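Local coordinates for protein erythrocyte binding antigen 140 (PDB 4GF2) that probably binds a receptor on the host red cell surface through its paired Duffy-binding-like domains during invasion by the malaria parasite, at residues F314-C328 with T339-R352. The protein carries 3 engineered substitutions. Numbering follows the deposited sequence.
With GOL (glycerol), chain E.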
ATOM      1  N   PHE A 314       6.031   4.321 -16.696  1.00 43.93           N
ATOM      2  CA  PHE A 314       6.193   5.050 -15.446  1.00 43.39           C
ATOM      3  C   PHE A 314       6.415   6.543 -15.681  1.00 47.94           C
ATOM      4  O   PHE A 314       6.115   7.364 -14.815  1.00 49.49           O
ATOM      5  CB  PHE A 314       7.361   4.470 -14.653  1.00 40.24           C
ATOM      6  CG  PHE A 314       7.504   5.054 -13.286  1.00 37.86           C
ATOM      7  CD1 PHE A 314       6.737   4.583 -12.238  1.00 38.63           C
ATOM      8  CD2 PHE A 314       8.408   6.075 -13.047  1.00 35.44           C
ATOM      9  CE1 PHE A 314       6.870   5.119 -10.974  1.00 37.31           C
ATOM     10  CE2 PHE A 314       8.543   6.611 -11.789  1.00 33.66           C
ATOM     11  CZ  PHE A 314       7.771   6.134 -10.751  1.00 34.65           C
ATOM     12  N   GLY A 315       6.947   6.891 -16.848  1.00 50.76           N
ATOM     13  CA  GLY A 315       7.092   8.283 -17.232  1.00 51.23           C
ATOM     14  C   GLY A 315       8.522   8.795 -17.207  1.00 49.31           C
ATOM     15  O   GLY A 315       8.754   9.989 -17.025  1.00 47.37           O
ATOM     16  N   CYS A 316       9.481   7.895 -17.392  1.00 49.55           N
ATOM     17  CA  CYS A 316      10.882   8.288 -17.482  1.00 48.64           C
ATOM     18  C   CYS A 316      11.539   7.720 -18.737  1.00 50.53           C
ATOM     19  O   CYS A 316      10.975   6.865 -19.412  1.00 50.40           O
ATOM     20  CB  CYS A 316      11.640   7.825 -16.240  1.00 46.37           C
ATOM     21  SG  CYS A 316      11.094   8.616 -14.723  1.00 46.16           S
ATOM     22  N   ASN A 317      12.741   8.196 -19.038  1.00 52.76           N
ATOM     23  CA  ASN A 317      13.463   7.746 -20.217  1.00 58.63           C
ATOM     24  C   ASN A 317      14.956   7.673 -19.923  1.00 60.54           C
ATOM     25  O   ASN A 317      15.417   8.165 -18.893  1.00 57.88           O
ATOM     26  CB  ASN A 317      13.197   8.696 -21.386  1.00 62.49           C
ATOM     27  CG  ASN A 317      13.575   8.095 -22.728  1.00 67.81           C
ATOM     28  OD1 ASN A 317      13.365   6.907 -22.974  1.00 65.89           O
ATOM     29  ND2 ASN A 317      14.139   8.917 -23.604  1.00 73.47           N
ATOM     30  N   TYR A 318      15.705   7.046 -20.828  1.00 64.39           N
ATOM     31  CA  TYR A 318      17.157   6.957 -20.709  1.00 65.09           C
ATOM     32  C   TYR A 318      17.776   8.341 -20.552  1.00 61.09           C
ATOM     33  O   TYR A 318      17.275   9.316 -21.107  1.00 60.72           O
ATOM     34  CB  TYR A 318      17.749   6.278 -21.944  1.00 71.40           C
ATOM     35  CG  TYR A 318      17.381   4.818 -22.097  1.00 75.47           C
ATOM     36  CD1 TYR A 318      18.103   3.828 -21.443  1.00 76.21           C
ATOM     37  CD2 TYR A 318      16.323   4.427 -22.906  1.00 79.16           C
ATOM     38  CE1 TYR A 318      17.775   2.491 -21.584  1.00 78.81           C
ATOM     39  CE2 TYR A 318      15.988   3.092 -23.054  1.00 81.76           C
ATOM     40  CZ  TYR A 318      16.718   2.129 -22.391  1.00 81.95           C
ATOM     41  OH  TYR A 318      16.390   0.800 -22.533  1.00 84.76           O
ATOM     42  N   LYS A 319      18.866   8.422 -19.792  1.00 57.85           N
ATOM     43  CA  LYS A 319      19.636   9.656 -19.708  1.00 56.14           C
ATOM     44  C   LYS A 319      20.243   9.897 -21.080  1.00 63.22           C
ATOM     45  O   LYS A 319      20.895   9.013 -21.633  1.00 64.83           O
ATOM     46  CB  LYS A 319      20.748   9.551 -18.659  1.00 51.36           C
ATOM     47  CG  LYS A 319      20.300   9.022 -17.304  1.00 45.46           C
ATOM     48  CD  LYS A 319      19.248   9.899 -16.666  1.00 40.81           C
ATOM     49  CE  LYS A 319      18.788   9.312 -15.342  1.00 38.86           C
ATOM     50  NZ  LYS A 319      17.791  10.171 -14.649  1.00 37.58           N
ATOM     51  N   SER A 320      20.018  11.080 -21.640  1.00 68.14           N
ATOM     52  CA  SER A 320      20.487  11.376 -22.990  1.00 76.82           C
ATOM     53  C   SER A 320      22.008  11.419 -23.044  1.00 78.32           C
ATOM     54  O   SER A 320      22.665  11.791 -22.070  1.00 75.26           O
ATOM     55  CB  SER A 320      19.917  12.707 -23.480  1.00 82.26           C
ATOM     56  OG  SER A 320      20.464  13.788 -22.750  1.00 83.48           O
ATOM     57  N   ASN A 321      22.559  11.029 -24.189  1.00 83.02           N
ATOM     58  CA  ASN A 321      24.001  11.055 -24.397  1.00 86.18           C
ATOM     59  C   ASN A 321      24.526  12.485 -24.404  1.00 86.09           C
ATOM     60  O   ASN A 321      25.684  12.734 -24.073  1.00 84.99           O
ATOM     61  CB  ASN A 321      24.357  10.352 -25.706  1.00 92.58           C
ATOM     62  CG  ASN A 321      23.860   8.921 -25.749  1.00 94.55           C
ATOM     63  OD1 ASN A 321      23.662   8.289 -24.711  1.00 92.40           O
ATOM     64  ND2 ASN A 321      23.655   8.400 -26.955  1.00 99.21           N
ATOM     65  N   ASN A 322      23.670  13.424 -24.793  1.00 88.94           N
ATOM     66  CA  ASN A 322      23.999  14.838 -24.683  1.00 93.44           C
ATOM     67  C   ASN A 322      24.187  15.200 -23.219  1.00 92.61           C
ATOM     68  O   ASN A 322      23.597  14.577 -22.338  1.00 90.28           O
ATOM     69  CB  ASN A 322      22.887  15.704 -25.273  1.00 94.91           C
ATOM     70  CG  ASN A 322      22.683  15.467 -26.751  1.00100.87           C
ATOM     71  OD1 ASN A 322      23.636  15.225 -27.492  1.00105.52           O
ATOM     72  ND2 ASN A 322      21.432  15.539 -27.193  1.00101.17           N
ATOM     73  N   GLU A 323      25.000  16.216 -22.962  1.00 94.38           N
ATOM     74  CA  GLU A 323      25.231  16.662 -21.598  1.00 90.54           C
ATOM     75  C   GLU A 323      24.621  18.043 -21.387  1.00 83.98           C
ATOM     76  O   GLU A 323      24.930  18.990 -22.112  1.00 85.51           O
ATOM     77  CB  GLU A 323      26.728  16.649 -21.252  1.00 96.27           C
ATOM     78  CG  GLU A 323      27.671  17.162 -22.343  1.00104.16           C
ATOM     79  CD  GLU A 323      27.754  18.677 -22.405  1.00107.22           C
ATOM     80  OE1 GLU A 323      27.506  19.337 -21.374  1.00103.01           O
ATOM     81  OE2 GLU A 323      28.077  19.209 -23.489  1.00113.96           O
ATOM     82  N   LYS A 324      23.727  18.142 -20.409  1.00 76.11           N
ATOM     83  CA  LYS A 324      23.143  19.425 -20.043  1.00 71.07           C
ATOM     84  C   LYS A 324      24.132  20.226 -19.213  1.00 67.87           C
ATOM     85  O   LYS A 324      24.940  19.663 -18.473  1.00 67.59           O
ATOM     86  CB  LYS A 324      21.840  19.235 -19.260  1.00 68.39           C
ATOM     87  CG  LYS A 324      20.657  18.815 -20.116  1.00 70.50           C
ATOM     88  CD  LYS A 324      19.329  19.111 -19.428  1.00 71.56           C
ATOM     89  CE  LYS A 324      18.151  18.807 -20.346  1.00 76.66           C
ATOM     90  NZ  LYS A 324      16.840  19.181 -19.746  1.00 77.60           N
ATOM     91  N   SER A 325      24.070  21.545 -19.346  1.00 67.00           N
ATOM     92  CA  SER A 325      24.889  22.424 -18.532  1.00 67.25           C
ATOM     93  C   SER A 325      24.341  22.458 -17.115  1.00 60.10           C
ATOM     94  O   SER A 325      23.194  22.086 -16.871  1.00 56.14           O
ATOM     95  CB  SER A 325      24.900  23.840 -19.114  1.00 74.25           C
ATOM     96  OG  SER A 325      25.536  23.868 -20.379  1.00 81.96           O
ATOM     97  N   TRP A 326      25.169  22.898 -16.177  1.00 58.60           N
ATOM     98  CA  TRP A 326      24.695  23.170 -14.832  1.00 52.86           C
ATOM     99  C   TRP A 326      23.786  24.388 -14.885  1.00 48.62           C
ATOM    100  O   TRP A 326      24.047  25.333 -15.627  1.00 49.66           O
ATOM    101  CB  TRP A 326      25.873  23.401 -13.890  1.00 52.64           C
ATOM    102  CG  TRP A 326      26.555  22.126 -13.515  1.00 51.77           C
ATOM    103  CD1 TRP A 326      27.314  21.331 -14.326  1.00 52.86           C
ATOM    104  CD2 TRP A 326      26.531  21.486 -12.236  1.00 50.42           C
ATOM    105  NE1 TRP A 326      27.766  20.238 -13.628  1.00 52.28           N
ATOM    106  CE2 TRP A 326      27.298  20.309 -12.342  1.00 50.63           C
ATOM    107  CE3 TRP A 326      25.937  21.795 -11.010  1.00 49.64           C
ATOM    108  CZ2 TRP A 326      27.485  19.442 -11.269  1.00 50.92           C
ATOM    109  CZ3 TRP A 326      26.126  20.934  -9.946  1.00 49.20           C
ATOM    110  CH2 TRP A 326      26.892  19.770 -10.083  1.00 50.63           C
ATOM    111  N   ASN A 327      22.710  24.350 -14.110  1.00 44.16           N
ATOM    112  CA  ASN A 327      21.732  25.426 -14.100  1.00 45.38           C
ATOM    113  C   ASN A 327      21.876  26.297 -12.860  1.00 48.27           C
ATOM    114  O   ASN A 327      21.548  25.873 -11.758  1.00 47.03           O
ATOM    115  CB  ASN A 327      20.318  24.845 -14.177  1.00 43.94           C
ATOM    116  CG  ASN A 327      19.241  25.903 -14.059  1.00 46.63           C
ATOM    117  OD1 ASN A 327      19.499  27.094 -14.226  1.00 51.46           O
ATOM    118  ND2 ASN A 327      18.021  25.472 -13.770  1.00 44.29           N
ATOM    119  N   CYS A 328      22.365  27.519 -13.054  1.00 51.97           N
ATOM    120  CA  CYS A 328      22.552  28.463 -11.954  1.00 52.49           C
ATOM    121  C   CYS A 328      21.591  29.646 -12.073  1.00 54.11           C
ATOM    122  O   CYS A 328      21.883  30.731 -11.574  1.00 55.46           O
ATOM    123  CB  CYS A 328      23.990  29.003 -11.946  1.00 53.67           C
ATOM    124  SG  CYS A 328      25.309  27.760 -12.041  1.00 69.68           S
ATOM    125  N   THR A 339      23.422  28.877  -6.023  1.00 50.01           N
ATOM    126  CA  THR A 339      23.231  27.444  -6.200  1.00 49.02           C
ATOM    127  C   THR A 339      23.290  27.048  -7.674  1.00 48.10           C
ATOM    128  O   THR A 339      22.766  27.747  -8.538  1.00 47.33           O
ATOM    129  CB  THR A 339      21.868  27.000  -5.624  1.00 49.50           C
ATOM    130  OG1 THR A 339      21.844  27.224  -4.207  1.00 53.04           O
ATOM    131  CG2 THR A 339      21.617  25.523  -5.906  1.00 47.47           C
ATOM    132  N   CYS A 340      23.931  25.920  -7.956  1.00 48.00           N
ATOM    133  CA  CYS A 340      23.968  25.382  -9.310  1.00 47.52           C
ATOM    134  C   CYS A 340      23.406  23.963  -9.322  1.00 45.37           C
ATOM    135  O   CYS A 340      23.962  23.053  -8.709  1.00 45.83           O
ATOM    136  CB  CYS A 340      25.396  25.409  -9.860  1.00 48.94           C
ATOM    137  SG  CYS A 340      25.992  27.073 -10.250  1.00 65.52           S
ATOM    138  N   GLU A 341      22.294  23.787 -10.022  1.00 43.29           N
ATOM    139  CA  GLU A 341      21.629  22.494 -10.095  1.00 42.94           C
ATOM    140  C   GLU A 341      22.448  21.536 -10.953  1.00 41.84           C
ATOM    141  O   GLU A 341      22.845  21.882 -12.060  1.00 41.24           O
ATOM    142  CB  GLU A 341      20.229  22.668 -10.681  1.00 45.84           C
ATOM    143  CG  GLU A 341      19.363  21.423 -10.648  1.00 46.68           C
ATOM    144  CD  GLU A 341      17.988  21.665 -11.242  1.00 46.11           C
ATOM    145  OE1 GLU A 341      17.768  22.760 -11.807  1.00 45.92           O
ATOM    146  OE2 GLU A 341      17.128  20.765 -11.145  1.00 45.51           O
ATOM    147  N   PRO A 342      22.721  20.331 -10.437  1.00 42.41           N
ATOM    148  CA  PRO A 342      23.443  19.347 -11.250  1.00 44.61           C
ATOM    149  C   PRO A 342      22.571  18.820 -12.381  1.00 45.06           C
ATOM    150  O   PRO A 342      21.362  18.669 -12.194  1.00 45.54           O
ATOM    151  CB  PRO A 342      23.751  18.220 -10.256  1.00 44.06           C
ATOM    152  CG  PRO A 342      23.543  18.810  -8.902  1.00 42.91           C
ATOM    153  CD  PRO A 342      22.490  19.847  -9.067  1.00 41.69           C
ATOM    154  N   PRO A 343      23.170  18.554 -13.549  1.00 44.32           N
ATOM    155  CA  PRO A 343      22.424  17.943 -14.655  1.00 44.59           C
ATOM    156  C   PRO A 343      21.676  16.690 -14.214  1.00 46.07           C
ATOM    157  O   PRO A 343      20.552  16.445 -14.648  1.00 47.98           O
ATOM    158  CB  PRO A 343      23.524  17.590 -15.653  1.00 45.27           C
ATOM    159  CG  PRO A 343      24.579  18.624 -15.416  1.00 46.57           C
ATOM    160  CD  PRO A 343      24.542  18.925 -13.943  1.00 45.35           C
ATOM    161  N   ARG A 344      22.311  15.905 -13.353  1.00 45.67           N
ATOM    162  CA  ARG A 344      21.709  14.698 -12.810  1.00 44.44           C
ATOM    163  C   ARG A 344      20.397  15.019 -12.090  1.00 42.92           C
ATOM    164  O   ARG A 344      19.428  14.273 -12.195  1.00 43.36           O
ATOM    165  CB  ARG A 344      22.697  14.022 -11.854  1.00 43.94           C
ATOM    166  CG  ARG A 344      22.188  12.751 -11.192  1.00 41.50           C
ATOM    167  CD  ARG A 344      23.053  12.381  -9.994  1.00 41.22           C
ATOM    168  NE  ARG A 344      23.256  13.528  -9.113  1.00 40.58           N
ATOM    169  CZ  ARG A 344      22.326  14.036  -8.310  1.00 40.18           C
ATOM    170  NH1 ARG A 344      21.109  13.500  -8.259  1.00 39.51           N
ATOM    171  NH2 ARG A 344      22.611  15.089  -7.559  1.00 41.61           N
ATOM    172  N   ARG A 345      20.365  16.134 -11.368  1.00 40.92           N
ATOM    173  CA  ARG A 345      19.163  16.542 -10.642  1.00 37.54           C
ATOM    174  C   ARG A 345      18.088  17.051 -11.596  1.00 38.42           C
ATOM    175  O   ARG A 345      16.893  16.859 -11.363  1.00 39.21           O
ATOM    176  CB  ARG A 345      19.506  17.616  -9.610  1.00 35.82           C
ATOM    177  CG  ARG A 345      18.296  18.278  -8.952  1.00 35.80           C
ATOM    178  CD  ARG A 345      17.466  17.288  -8.152  1.00 36.69           C
ATOM    179  NE  ARG A 345      16.279  17.919  -7.573  1.00 37.38           N
ATOM    180  CZ  ARG A 345      15.112  18.052  -8.195  1.00 38.07           C
ATOM    181  NH1 ARG A 345      14.946  17.601  -9.431  1.00 37.72           N
ATOM    182  NH2 ARG A 345      14.100  18.640  -7.579  1.00 38.69           N
ATOM    183  N   GLN A 346      18.521  17.703 -12.669  1.00 39.41           N
ATOM    184  CA  GLN A 346      17.613  18.245 -13.672  1.00 40.20           C
ATOM    185  C   GLN A 346      16.888  17.138 -14.425  1.00 41.38           C
ATOM    186  O   GLN A 346      15.812  17.359 -14.975  1.00 43.84           O
ATOM    187  CB  GLN A 346      18.387  19.101 -14.677  1.00 41.21           C
ATOM    188  CG  GLN A 346      19.084  20.305 -14.073  1.00 40.88           C
ATOM    189  CD  GLN A 346      19.948  21.042 -15.078  1.00 43.37           C
ATOM    190  OE1 GLN A 346      19.584  21.181 -16.245  1.00 44.13           O
ATOM    191  NE2 GLN A 346      21.102  21.517 -14.628  1.00 44.84           N
ATOM    192  N   THR A 347      17.491  15.954 -14.461  1.00 40.39           N
ATOM    193  CA  THR A 347      16.946  14.840 -15.230  1.00 41.31           C
ATOM    194  C   THR A 347      16.545  13.663 -14.336  1.00 43.18           C
ATOM    195  O   THR A 347      16.346  12.553 -14.819  1.00 46.58           O
ATOM    196  CB  THR A 347      17.959  14.347 -16.275  1.00 42.63           C
ATOM    197  OG1 THR A 347      19.086  13.757 -15.615  1.00 45.89           O
ATOM    198  CG2 THR A 347      18.431  15.503 -17.149  1.00 41.51           C
ATOM    199  N   LEU A 348      16.427  13.919 -13.038  1.00 41.83           N
ATOM    200  CA  LEU A 348      16.036  12.894 -12.069  1.00 42.18           C
ATOM    201  C   LEU A 348      14.655  12.311 -12.376  1.00 39.93           C
ATOM    202  O   LEU A 348      13.705  13.043 -12.647  1.00 39.25           O
ATOM    203  CB  LEU A 348      16.038  13.499 -10.664  1.00 44.59           C
ATOM    204  CG  LEU A 348      15.591  12.617  -9.499  1.00 44.93           C
ATOM    205  CD1 LEU A 348      16.594  11.516  -9.235  1.00 46.08           C
ATOM    206  CD2 LEU A 348      15.383  13.463  -8.257  1.00 44.12           C
ATOM    207  N   CYS A 349      14.552  10.987 -12.325  1.00 39.64           N
ATOM    208  CA  CYS A 349      13.290  10.309 -12.592  1.00 40.84           C
ATOM    209  C   CYS A 349      12.366  10.326 -11.380  1.00 38.11           C
ATOM    210  O   CYS A 349      12.679   9.754 -10.337  1.00 36.66           O
ATOM    211  CB  CYS A 349      13.543   8.864 -13.023  1.00 44.72           C
ATOM    212  SG  CYS A 349      12.046   7.855 -13.103  1.00 44.70           S
ATOM    213  N   LEU A 350      11.225  10.989 -11.535  1.00 38.50           N
ATOM    214  CA  LEU A 350      10.200  11.024 -10.501  1.00 39.79           C
ATOM    215  C   LEU A 350       8.867  10.484 -11.012  1.00 39.86           C
ATOM    216  O   LEU A 350       7.962  10.204 -10.234  1.00 40.65           O
ATOM    217  CB  LEU A 350      10.019  12.455  -9.998  1.00 42.06           C
ATOM    218  CG  LEU A 350      11.247  13.072  -9.325  1.00 44.05           C
ATOM    219  CD1 LEU A 350      10.970  14.520  -8.966  1.00 47.56           C
ATOM    220  CD2 LEU A 350      11.644  12.280  -8.087  1.00 41.87           C
ATOM    221  N   GLY A 351       8.745  10.339 -12.326  1.00 38.29           N
ATOM    222  CA  GLY A 351       7.523   9.826 -12.913  1.00 37.29           C
ATOM    223  C   GLY A 351       6.347  10.764 -12.727  1.00 37.06           C
ATOM    224  O   GLY A 351       6.510  11.931 -12.370  1.00 34.84           O
ATOM    225  N   ARG A 352       5.154  10.230 -12.954  1.00 41.35           N
ATOM    226  CA  ARG A 352       3.932  11.018 -12.948  1.00 48.66           C
ATOM    227  C   ARG A 352       3.469  11.259 -11.518  1.00 54.16           C
ATOM    228  O   ARG A 352       2.494  10.662 -11.057  1.00 54.58           O
ATOM    229  CB  ARG A 352       2.858  10.286 -13.749  1.00 51.23           C
ATOM    230  CG  ARG A 352       3.344   9.849 -15.120  1.00 52.64           C
ATOM    231  CD  ARG A 352       2.416   8.845 -15.769  1.00 56.64           C
ATOM    232  NE  ARG A 352       3.088   8.111 -16.838  1.00 62.25           N
ATOM    233  CZ  ARG A 352       3.315   8.594 -18.056  1.00 70.42           C
ATOM    234  NH1 ARG A 352       2.927   9.823 -18.379  1.00 74.64           N
ATOM    235  NH2 ARG A 352       3.934   7.846 -18.958  1.00 73.71           N
TER
HETATM  236  C1  GOL E 804      14.527  10.454 -16.703  1.00 68.21           C
HETATM  237  O1  GOL E 804      15.611  10.174 -17.557  1.00 70.86           O
HETATM  238  C2  GOL E 804      13.430  11.134 -17.510  1.00 65.32           C
HETATM  239  O2  GOL E 804      13.815  11.208 -18.863  1.00 65.36           O
HETATM  240  C3  GOL E 804      13.169  12.524 -16.959  1.00 62.27           C
HETATM  241  O3  GOL E 804      12.580  12.389 -15.688  1.00 61.01           O
HETATM  242  O   HOH W   1      19.385  11.766 -13.235  1.00 39.80           O
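Lys319 NZ donates to the backbone O of Thr347 at 2.8 Å, approaching from above the carbonyl plane. A bend at chi2 (-60°) turns the lysine chain back to the exit of helix 343-346. The same ammonium group forms a salt bridge with Glu375 of helix 361-382 and donates to a water that in turn bonds Arg344 O and Thr347 OG1. At the other end of the contact, Asn327 and Glu341 form a single antiparallel hydrogen-bonded pair, Glu341 N lying 2.8 Å from Asn327 O. Glu341 O takes two donors: Asn327 N, which arrives in the carbonyl plane on a lone pair, and Gln346 NE2, which comes from above it. Gln346 NE2 also reaches back to Ser325 O at 3.1 Å, so its amide clasps both segments.

Beside this polar cluster, one face of the Trp326 indole is covered by two consecutive prolines in CH-pi contacts. Pro343 CD sits 3.4 Å from the centroid of the five-membered ring of Trp326, and Pro342 CA 3.5 Å from that of its six-membered ring, while Cys340 O meets the ring edge. Lys532 and Glu535 of helix 518-548 also touch this tryptophan. Disulfides Cys328–Cys340 and Cys316–Cys349 close the two ends, and the sulfur of Cys349 lies at the edge of the Phe314 ring. Farther along the chain, the Arg352 guanidinium lays a face over Gly315 CA and bonds Gly313 O through NE.

With little regular secondary structure, this cysteine-rich part of the second Duffy-binding-like domain is held by covalent cross-links at both ends and by side chains gripping backbone carbonyls between them.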